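Local structure of putative transcriptional regulator (Bacillus cytotoxicus NVH 391-98, 3K4H) at residues E42-Y47 with D260-A265; S209-K214 with K220-V225; G251-K256 with K270-P275; M64-Q69 with I85-E90. The protein probably acts as a LacI-family transcriptional regulator that responds to a sugar, and holds a glucose-containing glycan in its ligand pocket. One frame throughout, in Å; residues are numbered along the deposited sequence.

Interaction 1: E42-Y47 with D260-A265; sequences EGYALY and DKVENA
The hydroxyl of Y44 donates a hydrogen bond to the carboxylate of E263, with OH 2.7 Å from OE2. The hydroxyl approaches OE2 on its anti side, 19° out of the carboxylate plane. Seen from the tyrosine, the acceptor sits at the ring edge and close to its plane, near CE1 as well as the hydroxyl. Ring and carboxylate are turned 37° against each other. The two side chains reach across from opposite directions: Y44 from the loop leading into strand 45-48, E263 from the last turn of helix 247-264. E263 is extended beyond CG, which carries its carboxylate out to the tyrosine. V262 CG1 comes within 4.1 Å of Y44 OH, a loose methyl-to-oxygen contact that adds little.

G43, with positive phi, is the C-prime residue of the Schellman motif that closes helix 27-41, so Y44 directly follows that helix end. Beyond it, A45 and Y47 pair with L11 and L13 of the neighbouring strand. The side chains of Y44 and E263 both rest on K9.

E42 OE1 lies 5.0 Å from E263 OE1, and this second negative charge may raise the proton affinity of E263 slightly. Set against that, the hydroxyl donor would tend to stabilise the ionised form. Between these two segments the contact is essentially a single hydrogen bond at the surface, while the ring itself rests on A39 and L11.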
loop_
_atom_site.group_PDB
_atom_site.type_symbol
_atom_site.label_atom_id
_atom_site.label_comp_id
_atom_site.label_asym_id
_atom_site.label_seq_id
_atom_site.Cartn_x
_atom_site.Cartn_y
_atom_site.Cartn_z
ATOM N N GLU A 42 15.594 -5.474 -21.505
ATOM C CA GLU A 42 16.724 -4.550 -21.482
ATOM C C GLU A 42 18.094 -5.238 -21.575
ATOM O O GLU A 42 19.118 -4.665 -21.191
ATOM C CB GLU A 42 16.661 -3.732 -20.203
ATOM C CG GLU A 42 15.332 -3.010 -19.983
ATOM C CD GLU A 42 15.060 -1.913 -21.009
ATOM O OE1 GLU A 42 16.022 -1.418 -21.632
ATOM O OE2 GLU A 42 13.879 -1.553 -21.190
ATOM N N GLY A 43 18.115 -6.478 -22.047
ATOM C CA GLY A 43 19.363 -7.232 -22.199
ATOM C C GLY A 43 20.185 -7.356 -20.935
ATOM O O GLY A 43 21.394 -7.193 -20.967
ATOM N N TYR A 44 19.523 -7.625 -19.816
ATOM C CA TYR A 44 20.203 -7.928 -18.574
ATOM C C TYR A 44 20.130 -9.432 -18.338
ATOM O O TYR A 44 19.130 -10.066 -18.666
ATOM C CB TYR A 44 19.554 -7.179 -17.405
ATOM C CG TYR A 44 20.003 -5.738 -17.241
ATOM C CD1 TYR A 44 19.465 -4.722 -18.037
ATOM C CD2 TYR A 44 20.970 -5.384 -16.289
ATOM C CE1 TYR A 44 19.871 -3.414 -17.883
ATOM C CE2 TYR A 44 21.381 -4.082 -16.131
ATOM C CZ TYR A 44 20.827 -3.096 -16.927
ATOM O OH TYR A 44 21.238 -1.773 -16.787
ATOM N N ALA A 45 21.209 -9.979 -17.779
ATOM C CA ALA A 45 21.331 -11.381 -17.422
ATOM C C ALA A 45 21.269 -11.439 -15.912
ATOM O O ALA A 45 21.239 -10.394 -15.262
ATOM C CB ALA A 45 22.641 -11.933 -17.900
ATOM N N LEU A 46 21.269 -12.651 -15.344
ATOM C CA LEU A 46 21.034 -12.790 -13.930
ATOM C C LEU A 46 22.198 -13.478 -13.256
ATOM O O LEU A 46 23.026 -14.115 -13.919
ATOM C CB LEU A 46 19.732 -13.519 -13.694
ATOM C CG LEU A 46 18.487 -12.903 -14.351
ATOM C CD1 LEU A 46 17.261 -13.720 -14.007
ATOM C CD2 LEU A 46 18.283 -11.395 -14.032
ATOM N N TYR A 47 22.302 -13.311 -11.945
ATOM C CA TYR A 47 23.425 -13.870 -11.218
ATOM C C TYR A 47 23.009 -14.120 -9.788
ATOM O O TYR A 47 22.314 -13.304 -9.169
ATOM C CB TYR A 47 24.622 -12.913 -11.279
ATOM C CG TYR A 47 25.793 -13.288 -10.414
ATOM C CD1 TYR A 47 26.962 -13.804 -10.964
ATOM C CD2 TYR A 47 25.740 -13.093 -9.039
ATOM C CE1 TYR A 47 28.042 -14.130 -10.153
ATOM C CE2 TYR A 47 26.796 -13.424 -8.216
ATOM C CZ TYR A 47 27.946 -13.934 -8.764
ATOM O OH TYR A 47 28.987 -14.252 -7.890
ATOM N N ASP A 260 15.762 0.729 -13.660
ATOM C CA ASP A 260 15.509 2.162 -13.700
ATOM C C ASP A 260 16.484 2.833 -12.730
ATOM O O ASP A 260 17.222 3.736 -13.098
ATOM C CB ASP A 260 14.053 2.448 -13.349
ATOM C CG ASP A 260 13.737 3.915 -13.318
ATOM O OD1 ASP A 260 13.957 4.633 -14.328
ATOM O OD2 ASP A 260 13.250 4.355 -12.264
ATOM N N LYS A 261 16.523 2.328 -11.505
ATOM C CA LYS A 261 17.438 2.817 -10.481
ATOM C C LYS A 261 18.884 2.773 -10.950
ATOM O O LYS A 261 19.646 3.692 -10.670
ATOM C CB LYS A 261 17.280 1.985 -9.220
ATOM C CG LYS A 261 18.002 2.529 -8.006
ATOM C CD LYS A 261 17.327 2.045 -6.714
ATOM C CE LYS A 261 18.064 2.570 -5.512
ATOM N NZ LYS A 261 17.110 3.010 -4.479
ATOM N N VAL A 262 19.239 1.701 -11.611
ATOM C CA VAL A 262 20.576 1.595 -12.091
ATOM C C VAL A 262 20.869 2.460 -13.246
ATOM O O VAL A 262 21.843 3.151 -13.259
ATOM C CB VAL A 262 20.815 0.219 -12.573
ATOM C CG1 VAL A 262 22.018 0.179 -13.314
ATOM C CG2 VAL A 262 20.927 -0.671 -11.461
ATOM N N GLU A 263 20.091 2.362 -14.290
ATOM C CA GLU A 263 20.340 3.280 -15.347
ATOM C C GLU A 263 20.125 4.760 -15.170
ATOM O O GLU A 263 20.930 5.538 -15.598
ATOM C CB GLU A 263 19.663 2.775 -16.581
ATOM C CG GLU A 263 20.172 1.451 -16.906
ATOM C CD GLU A 263 19.568 0.912 -18.092
ATOM O OE1 GLU A 263 18.676 1.550 -18.618
ATOM O OE2 GLU A 263 19.966 -0.159 -18.501
ATOM N N ASN A 264 19.038 5.180 -14.560
ATOM C CA ASN A 264 18.911 6.598 -14.353
ATOM C C ASN A 264 19.871 7.271 -13.435
ATOM O O ASN A 264 20.317 8.374 -13.641
ATOM C CB ASN A 264 17.483 7.033 -14.230
ATOM C CG ASN A 264 16.756 6.848 -15.517
ATOM O OD1 ASN A 264 17.284 6.256 -16.434
ATOM N ND2 ASN A 264 15.557 7.360 -15.607
ATOM N N ALA A 265 20.111 6.616 -12.345
ATOM C CA ALA A 265 21.260 6.730 -11.522
ATOM C C ALA A 265 21.063 7.937 -10.684
ATOM O O ALA A 265 21.861 8.223 -9.829
ATOM C CB ALA A 265 22.507 6.865 -12.348
#

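Interaction 2: S209-K214 with K220-V225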
loop_
_atom_site.group_PDB
_atom_site.type_symbol
_atom_site.label_atom_id
_atom_site.label_comp_id
_atom_site.label_asym_id
_atom_site.label_seq_id
_atom_site.Cartn_x
_atom_site.Cartn_y
_atom_site.Cartn_z
ATOM N N SER A 209 -2.692 -32.234 5.037
ATOM C CA SER A 209 -2.427 -33.646 5.150
ATOM C C SER A 209 -2.464 -34.042 6.614
ATOM O O SER A 209 -2.930 -35.120 6.953
ATOM C CB SER A 209 -1.077 -34.030 4.526
ATOM O OG SER A 209 -0.592 -32.981 3.715
ATOM N N ALA A 210 -1.991 -33.163 7.482
ATOM C CA ALA A 210 -1.838 -33.512 8.876
ATOM C C ALA A 210 -3.211 -33.627 9.509
ATOM O O ALA A 210 -3.478 -34.522 10.303
ATOM C CB ALA A 210 -1.003 -32.469 9.587
ATOM N N LEU A 211 -4.083 -32.712 9.120
ATOM C CA LEU A 211 -5.429 -32.659 9.617
ATOM C C LEU A 211 -6.173 -33.914 9.149
ATOM O O LEU A 211 -7.045 -34.453 9.852
ATOM C CB LEU A 211 -6.073 -31.387 9.097
ATOM C CG LEU A 211 -6.745 -30.379 10.038
ATOM C CD1 LEU A 211 -6.116 -30.267 11.376
ATOM C CD2 LEU A 211 -6.737 -29.026 9.382
ATOM N N SER A 212 -5.800 -34.408 7.977
ATOM C CA SER A 212 -6.443 -35.577 7.424
ATOM C C SER A 212 -5.861 -36.843 7.990
ATOM O O SER A 212 -6.555 -37.847 8.078
ATOM C CB SER A 212 -6.349 -35.583 5.908
ATOM O OG SER A 212 -7.276 -34.670 5.371
ATOM N N LYS A 213 -4.591 -36.823 8.369
ATOM C CA LYS A 213 -4.033 -38.006 8.999
ATOM C C LYS A 213 -4.723 -38.205 10.356
ATOM O O LYS A 213 -4.889 -39.321 10.816
ATOM C CB LYS A 213 -2.514 -37.913 9.138
ATOM C CG LYS A 213 -1.825 -39.257 9.340
ATOM C CD LYS A 213 -0.354 -39.077 9.783
ATOM C CE LYS A 213 0.543 -40.260 9.388
ATOM N NZ LYS A 213 -0.094 -41.610 9.625
ATOM N N LYS A 214 -5.173 -37.119 10.972
ATOM C CA LYS A 214 -5.821 -37.233 12.280
ATOM C C LYS A 214 -7.320 -37.535 12.174
ATOM O O LYS A 214 -8.000 -37.702 13.199
ATOM C CB LYS A 214 -5.521 -36.005 13.142
ATOM C CG LYS A 214 -4.021 -35.877 13.421
ATOM C CD LYS A 214 -3.691 -34.833 14.465
ATOM C CE LYS A 214 -2.319 -35.091 15.046
ATOM N NZ LYS A 214 -2.223 -34.430 16.366
ATOM N N LYS A 220 -15.208 -29.178 6.782
ATOM C CA LYS A 220 -16.295 -29.306 7.742
ATOM C C LYS A 220 -15.788 -29.063 9.167
ATOM O O LYS A 220 -16.414 -28.323 9.922
ATOM C CB LYS A 220 -17.049 -30.634 7.614
ATOM C CG LYS A 220 -16.239 -31.877 7.892
ATOM C CD LYS A 220 -17.117 -33.100 8.266
ATOM C CE LYS A 220 -17.973 -33.637 7.102
ATOM N NZ LYS A 220 -18.266 -35.094 7.229
ATOM N N ASP A 221 -14.649 -29.659 9.516
ATOM C CA ASP A 221 -14.113 -29.535 10.863
ATOM C C ASP A 221 -13.223 -28.292 11.035
ATOM O O ASP A 221 -13.247 -27.629 12.085
ATOM C CB ASP A 221 -13.329 -30.795 11.243
ATOM C CG ASP A 221 -14.170 -32.066 11.179
ATOM O OD1 ASP A 221 -15.286 -32.083 11.723
ATOM O OD2 ASP A 221 -13.698 -33.066 10.605
ATOM N N VAL A 222 -12.434 -27.983 10.012
ATOM C CA VAL A 222 -11.487 -26.879 10.102
ATOM C C VAL A 222 -11.404 -26.225 8.754
ATOM O O VAL A 222 -11.241 -26.915 7.754
ATOM C CB VAL A 222 -10.065 -27.350 10.492
ATOM C CG1 VAL A 222 -9.100 -26.192 10.496
ATOM C CG2 VAL A 222 -10.051 -27.978 11.840
ATOM N N SER A 223 -11.526 -24.902 8.732
ATOM C CA SER A 223 -11.323 -24.120 7.524
ATOM C C SER A 223 -9.865 -23.641 7.450
ATOM O O SER A 223 -9.267 -23.258 8.469
ATOM C CB SER A 223 -12.275 -22.915 7.492
ATOM O OG SER A 223 -13.630 -23.317 7.560
ATOM N N ILE A 224 -9.307 -23.657 6.244
ATOM C CA ILE A 224 -7.946 -23.213 5.992
ATOM C C ILE A 224 -7.968 -22.168 4.881
ATOM O O ILE A 224 -8.556 -22.417 3.836
ATOM C CB ILE A 224 -7.077 -24.372 5.434
ATOM C CG1 ILE A 224 -7.057 -25.575 6.368
ATOM C CG2 ILE A 224 -5.664 -23.907 5.118
ATOM C CD1 ILE A 224 -6.510 -26.828 5.660
ATOM N N VAL A 225 -7.319 -21.025 5.089
ATOM C CA VAL A 225 -6.913 -20.178 3.981
ATOM C C VAL A 225 -5.400 -20.041 4.039
ATOM O O VAL A 225 -4.836 -19.977 5.146
ATOM C CB VAL A 225 -7.501 -18.778 4.045
ATOM C CG1 VAL A 225 -7.116 -18.025 2.787
ATOM C CG2 VAL A 225 -9.011 -18.833 4.166
#
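L211, V222 and I224 meet through branched aliphatic side chains alone; no ring, amide or other flat group enters the contact, and the touching is done by aliphatic carbons alone. One branch of L211 carries it. CD2 is 3.9 Å from V222 CG1 and equally near V222 CB, so the leucine methyl rests against the shoulder of the valine. The two side chains cross at about a right angle. The same methyl also approaches the far end of I224, with L211 CD2 4.3 Å from I224 CD1. In V222, CG1 stands anti to the backbone N (chi1 177°), which places that methyl beside the leucine tip.

Strand alternation sorts the residues. V222 and I224 direct their side chains at the helix, while S223 between them faces the other way and bonds through OG to E285 N. Helix 176-187 adds V183 against L211 and M187 against V222, and I224 is further packed by V207 and L208 of helix 201-213. All three touching residues are buried.

A helix laid on the strand that follows it, through aliphatic residues at alternate strand positions, is characteristic of a beta-alpha-beta unit; here it is strand 195-198, helix 201-213 and strand 223-227 of the periplasmic-binding-protein-like fold.

Interaction 3: G251-K256 with K270-P275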
loop_
_atom_site.group_PDB
_atom_site.type_symbol
_atom_site.label_atom_id
_atom_site.label_comp_id
_atom_site.label_asym_id
_atom_site.label_seq_id
_atom_site.Cartn_x
_atom_site.Cartn_y
_atom_site.Cartn_z
ATOM N N GLY A 251 7.990 -9.965 -9.371
ATOM C CA GLY A 251 9.333 -10.149 -9.910
ATOM C C GLY A 251 9.622 -9.172 -11.024
ATOM O O GLY A 251 10.667 -8.521 -11.041
ATOM N N TYR A 252 8.661 -9.047 -11.930
ATOM C CA TYR A 252 8.826 -8.287 -13.142
ATOM C C TYR A 252 9.003 -6.844 -12.740
ATOM O O TYR A 252 9.970 -6.179 -13.125
ATOM C CB TYR A 252 7.563 -8.441 -13.953
ATOM C CG TYR A 252 7.591 -7.821 -15.321
ATOM C CD1 TYR A 252 7.889 -8.595 -16.439
ATOM C CD2 TYR A 252 7.286 -6.473 -15.514
ATOM C CE1 TYR A 252 7.896 -8.044 -17.719
ATOM C CE2 TYR A 252 7.313 -5.911 -16.789
ATOM C CZ TYR A 252 7.609 -6.712 -17.881
ATOM O OH TYR A 252 7.611 -6.209 -19.150
ATOM N N GLU A 253 8.063 -6.378 -11.929
ATOM C CA GLU A 253 8.102 -5.043 -11.417
ATOM C C GLU A 253 9.346 -4.762 -10.545
ATOM O O GLU A 253 9.915 -3.676 -10.627
ATOM C CB GLU A 253 6.787 -4.705 -10.708
ATOM C CG GLU A 253 6.286 -3.297 -11.083
ATOM C CD GLU A 253 5.808 -3.195 -12.522
ATOM O OE1 GLU A 253 5.165 -4.147 -13.005
ATOM O OE2 GLU A 253 6.064 -2.163 -13.179
ATOM N N ALA A 254 9.809 -5.730 -9.756
ATOM C CA ALA A 254 11.049 -5.490 -9.011
ATOM C C ALA A 254 12.207 -5.171 -9.960
ATOM O O ALA A 254 12.861 -4.142 -9.793
ATOM C CB ALA A 254 11.383 -6.607 -8.130
ATOM N N ALA A 255 12.400 -6.004 -10.992
ATOM C CA ALA A 255 13.489 -5.831 -11.968
ATOM C C ALA A 255 13.386 -4.519 -12.737
ATOM O O ALA A 255 14.393 -3.848 -12.987
ATOM C CB ALA A 255 13.532 -6.995 -12.920
ATOM N N LYS A 256 12.164 -4.153 -13.110
ATOM C CA LYS A 256 11.919 -2.903 -13.823
ATOM C C LYS A 256 12.290 -1.715 -12.942
ATOM O O LYS A 256 12.823 -0.729 -13.421
ATOM C CB LYS A 256 10.455 -2.828 -14.230
ATOM C CG LYS A 256 10.069 -1.654 -15.072
ATOM C CD LYS A 256 8.601 -1.657 -15.287
ATOM C CE LYS A 256 8.330 -1.062 -16.612
ATOM N NZ LYS A 256 6.879 -1.011 -16.805
ATOM N N LYS A 270 10.552 4.908 -4.243
ATOM C CA LYS A 270 9.119 4.673 -4.212
ATOM C C LYS A 270 8.857 3.253 -3.743
ATOM O O LYS A 270 9.771 2.443 -3.651
ATOM C CB LYS A 270 8.547 4.830 -5.619
ATOM C CG LYS A 270 9.333 4.042 -6.655
ATOM C CD LYS A 270 8.836 4.288 -8.047
ATOM C CE LYS A 270 10.001 4.660 -8.958
ATOM N NZ LYS A 270 10.112 3.717 -10.126
ATOM N N CYS A 271 7.591 2.962 -3.489
ATOM C CA CYS A 271 7.115 1.635 -3.198
ATOM C C CYS A 271 6.088 1.238 -4.261
ATOM O O CYS A 271 5.276 2.053 -4.656
ATOM C CB CYS A 271 6.496 1.675 -1.809
ATOM S SG CYS A 271 5.192 0.513 -1.493
ATOM N N ILE A 272 6.108 -0.002 -4.719
ATOM C CA ILE A 272 5.166 -0.470 -5.751
ATOM C C ILE A 272 4.279 -1.584 -5.211
ATOM O O ILE A 272 4.775 -2.623 -4.799
ATOM C CB ILE A 272 5.913 -0.945 -7.026
ATOM C CG1 ILE A 272 6.795 0.202 -7.539
ATOM C CG2 ILE A 272 4.940 -1.380 -8.083
ATOM C CD1 ILE A 272 7.470 0.008 -8.901
ATOM N N ILE A 273 2.967 -1.378 -5.201
ATOM C CA ILE A 273 2.066 -2.360 -4.600
ATOM C C ILE A 273 1.326 -3.153 -5.670
ATOM O O ILE A 273 0.526 -2.581 -6.430
ATOM C CB ILE A 273 1.068 -1.706 -3.618
ATOM C CG1 ILE A 273 1.803 -0.959 -2.504
ATOM C CG2 ILE A 273 0.119 -2.743 -3.016
ATOM C CD1 ILE A 273 2.844 -1.768 -1.748
ATOM N N ILE A 274 1.591 -4.456 -5.723
ATOM C CA ILE A 274 0.994 -5.348 -6.715
ATOM C C ILE A 274 -0.283 -5.936 -6.112
ATOM O O ILE A 274 -0.277 -6.380 -4.962
ATOM C CB ILE A 274 2.015 -6.478 -7.100
ATOM C CG1 ILE A 274 2.889 -6.098 -8.299
ATOM C CG2 ILE A 274 1.321 -7.774 -7.452
ATOM C CD1 ILE A 274 3.862 -4.980 -8.060
ATOM N N PRO A 275 -1.385 -5.969 -6.874
ATOM C CA PRO A 275 -2.632 -6.477 -6.319
ATOM C C PRO A 275 -2.592 -7.948 -5.964
ATOM O O PRO A 275 -1.928 -8.760 -6.633
ATOM C CB PRO A 275 -3.628 -6.298 -7.453
ATOM C CG PRO A 275 -3.008 -5.317 -8.374
ATOM C CD PRO A 275 -1.543 -5.623 -8.287
#
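E253 lies over I272 and I274 where helix 247-264 packs on strand 271-273, the outermost strand, within this chain, of a parallel sheet in an alpha/beta lobe of the periplasmic-binding-protein-like fold. Its side chain can be followed outward. CB faces the tip of I274, 4.0 Å from CD1. CG comes next and meets I272, where CG2 is 3.8 Å away, and the glutamate and isoleucine side chains cross at about a right angle. The methylene part of the glutamate therefore behaves as an apolar residue.

Past CG the chain bends (chi2 70°), and the carboxylate leaves the isoleucines for the subunit interface. There OE2 forms a salt bridge with K270 of the second subunit. K256, one turn further along the same helix, is a weaker partner: its NZ lies 3.9 Å from E253 OE2, a long ion pair, and it makes its own salt bridge to D260 of the second subunit. One residue thus joins helix to sheet with its stem and subunit to subunit with its tip.

C271 and I273, which alternate with the isoleucines facing the helix, pair in an antiparallel ladder with the second subunit, so the sheet continues across the interface. The side chain of I274 is about 8 Å from a bound glucose. I272 touches the glutamate with a second methyl as well: its CD1 is 4.1 Å from E253 CG.

Interaction 4: M64-Q69 with I85-E90; sequences MVQGRQ and IQYLHE
V65 meets Y87 and L88 in the apolar part of this contact. The valine comes at the edge of the tyrosine ring, from the opposite direction and near the ring plane: its CG2 is 3.6 Å from Y87 CE1. V65 CB lies in that plane too, 3.7 Å from Y87 OH, so the valine straddles the corner formed by CE1 and the hydroxyl. CG of Y87 stands anti to the backbone N (chi1 175°), sending the ring toward helix 54-66. V65 CG2 also touches a leucine methyl, 3.8 Å from L88 CD2.

Polar groups contribute little across the gap. The amide of Q66 is nearly perpendicular to the Y87 ring, at 87°, and its NE2 stays 4.1 Å from Y87 OH, too far to bond. Within segment 64-69, R68 turns out of the helix with positive phi and folds its guanidinium back, giving a weak bond from NH2 to V65 O.

L88 continues inward to I73 and F95 on strands 72-75 and 95-98, and M64, a selenomethionine, also reaches I73. Two helices side by side on one face of a parallel sheet, each leading into the next strand, are typical of successive beta-alpha-beta crossovers in a Rossmann-like lobe.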
loop_
_atom_site.group_PDB
_atom_site.type_symbol
_atom_site.label_atom_id
_atom_site.label_comp_id
_atom_site.label_asym_id
_atom_site.label_seq_id
_atom_site.Cartn_x
_atom_site.Cartn_y
_atom_site.Cartn_z
HETATM N N MSE A 64 29.974 -10.112 -5.214
HETATM C CA MSE A 64 29.169 -9.464 -6.233
HETATM C C MSE A 64 29.527 -7.999 -6.383
HETATM O O MSE A 64 29.803 -7.531 -7.488
HETATM C CB MSE A 64 27.685 -9.558 -5.891
HETATM C CG MSE A 64 27.061 -10.916 -6.087
HETATM SE SE MSE A 64 25.116 -10.877 -5.873
HETATM C CE MSE A 64 24.729 -9.478 -7.126
ATOM N N VAL A 65 29.502 -7.275 -5.272
ATOM C CA VAL A 65 29.756 -5.843 -5.290
ATOM C C VAL A 65 31.230 -5.602 -5.568
ATOM O O VAL A 65 31.581 -4.700 -6.325
ATOM C CB VAL A 65 29.339 -5.150 -3.956
ATOM C CG1 VAL A 65 29.620 -3.652 -4.007
ATOM C CG2 VAL A 65 27.886 -5.393 -3.667
ATOM N N GLN A 66 32.087 -6.433 -4.981
ATOM C CA GLN A 66 33.531 -6.259 -5.143
ATOM C C GLN A 66 34.036 -6.498 -6.564
ATOM O O GLN A 66 35.021 -5.909 -6.989
ATOM C CB GLN A 66 34.302 -7.062 -4.093
ATOM C CG GLN A 66 34.349 -6.263 -2.807
ATOM C CD GLN A 66 34.628 -7.043 -1.521
ATOM O OE1 GLN A 66 34.848 -8.264 -1.514
ATOM N NE2 GLN A 66 34.615 -6.306 -0.403
ATOM N N GLY A 67 33.310 -7.329 -7.300
ATOM C CA GLY A 67 33.694 -7.728 -8.645
ATOM C C GLY A 67 33.458 -6.704 -9.726
ATOM O O GLY A 67 33.929 -6.894 -10.832
ATOM N N ARG A 68 32.746 -5.623 -9.414
ATOM C CA ARG A 68 32.388 -4.581 -10.400
ATOM C C ARG A 68 31.697 -5.113 -11.666
ATOM O O ARG A 68 31.649 -4.418 -12.688
ATOM C CB ARG A 68 33.587 -3.730 -10.830
ATOM C CG ARG A 68 34.640 -3.466 -9.799
ATOM C CD ARG A 68 34.158 -2.517 -8.742
ATOM N NE ARG A 68 35.288 -2.076 -7.930
ATOM C CZ ARG A 68 35.446 -2.344 -6.636
ATOM N NH1 ARG A 68 36.521 -1.880 -6.002
ATOM N NH2 ARG A 68 34.528 -3.045 -5.977
ATOM N N GLN A 69 31.147 -6.324 -11.593
ATOM C CA GLN A 69 30.463 -6.923 -12.731
ATOM C C GLN A 69 28.952 -6.857 -12.573
ATOM O O GLN A 69 28.228 -6.910 -13.575
ATOM C CB GLN A 69 30.899 -8.382 -12.940
ATOM C CG GLN A 69 32.427 -8.637 -13.016
ATOM C CD GLN A 69 33.139 -7.686 -13.960
ATOM O OE1 GLN A 69 32.634 -7.365 -15.049
ATOM N NE2 GLN A 69 34.307 -7.210 -13.545
ATOM N N ILE A 85 21.464 -5.558 3.579
ATOM C CA ILE A 85 20.998 -4.193 3.350
ATOM C C ILE A 85 21.921 -3.152 3.971
ATOM O O ILE A 85 22.211 -2.155 3.309
ATOM C CB ILE A 85 19.573 -3.950 3.866
ATOM C CG1 ILE A 85 18.581 -4.827 3.118
ATOM C CG2 ILE A 85 19.162 -2.458 3.686
ATOM C CD1 ILE A 85 17.133 -4.593 3.567
ATOM N N GLN A 86 22.374 -3.356 5.218
ATOM C CA GLN A 86 23.329 -2.419 5.836
ATOM C C GLN A 86 24.522 -2.265 4.915
ATOM O O GLN A 86 25.021 -1.161 4.724
ATOM C CB GLN A 86 23.806 -2.840 7.249
ATOM C CG GLN A 86 23.189 -2.081 8.461
ATOM C CD GLN A 86 23.204 -0.520 8.358
ATOM O OE1 GLN A 86 22.137 0.116 8.249
ATOM N NE2 GLN A 86 24.402 0.088 8.409
ATOM N N TYR A 87 24.952 -3.369 4.317
ATOM C CA TYR A 87 26.120 -3.356 3.481
ATOM C C TYR A 87 25.876 -2.549 2.233
ATOM O O TYR A 87 26.662 -1.647 1.911
ATOM C CB TYR A 87 26.568 -4.770 3.108
ATOM C CG TYR A 87 27.723 -4.768 2.129
ATOM C CD1 TYR A 87 27.502 -4.964 0.765
ATOM C CD2 TYR A 87 29.036 -4.523 2.559
ATOM C CE1 TYR A 87 28.569 -4.934 -0.146
ATOM C CE2 TYR A 87 30.103 -4.496 1.661
ATOM C CZ TYR A 87 29.866 -4.704 0.310
ATOM O OH TYR A 87 30.903 -4.679 -0.598
ATOM N N LEU A 88 24.800 -2.878 1.527
ATOM C CA LEU A 88 24.521 -2.259 0.248
ATOM C C LEU A 88 24.232 -0.787 0.439
ATOM O O LEU A 88 24.638 0.034 -0.383
ATOM C CB LEU A 88 23.357 -2.950 -0.466
ATOM C CG LEU A 88 23.484 -4.422 -0.882
ATOM C CD1 LEU A 88 22.220 -4.852 -1.574
ATOM C CD2 LEU A 88 24.687 -4.655 -1.793
ATOM N N HIS A 89 23.545 -0.448 1.527
ATOM C CA HIS A 89 23.239 0.955 1.807
ATOM C C HIS A 89 24.497 1.776 2.042
ATOM O O HIS A 89 24.648 2.852 1.477
ATOM C CB HIS A 89 22.277 1.114 2.980
ATOM C CG HIS A 89 22.071 2.539 3.388
ATOM N ND1 HIS A 89 21.341 3.432 2.629
ATOM C CD2 HIS A 89 22.510 3.232 4.470
ATOM C CE1 HIS A 89 21.339 4.613 3.227
ATOM N NE2 HIS A 89 22.035 4.516 4.350
ATOM N N GLU A 90 25.402 1.250 2.861
ATOM C CA GLU A 90 26.719 1.861 3.081
ATOM C C GLU A 90 27.653 1.960 1.850
ATOM O O GLU A 90 28.416 2.904 1.735
ATOM C CB GLU A 90 27.436 1.124 4.206
ATOM C CG GLU A 90 26.860 1.393 5.578
ATOM C CD GLU A 90 27.038 2.828 6.003
ATOM O OE1 GLU A 90 26.022 3.465 6.369
ATOM O OE2 GLU A 90 28.190 3.321 5.951
#

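Overall arrangement
Interactions 1, 3 and 4 belong to one lobe, built round the parallel sheet from strand 45-48 to strand 271-273; interaction 2 lies in the other, its centre about 35 to 46 Å from theirs. Interactions 1 and 3 share helix 247-264, their centres about 14 Å apart; D260 and K270 make a long, weak ion pair between them. Interactions 1 and 4 have centres about 15 Å apart, and Y47 packs on M64. Along the chain, interactions 4 and 2 are nested inside the loop closed by interaction 1, whereas 1 and 3 cross. The chain builds most of one lobe, then most of the other, returns for helix 247-264 and strand 271-273 at the subunit interface, and ends with strand 277-279 in the second lobe, with bound sugar between the lobes.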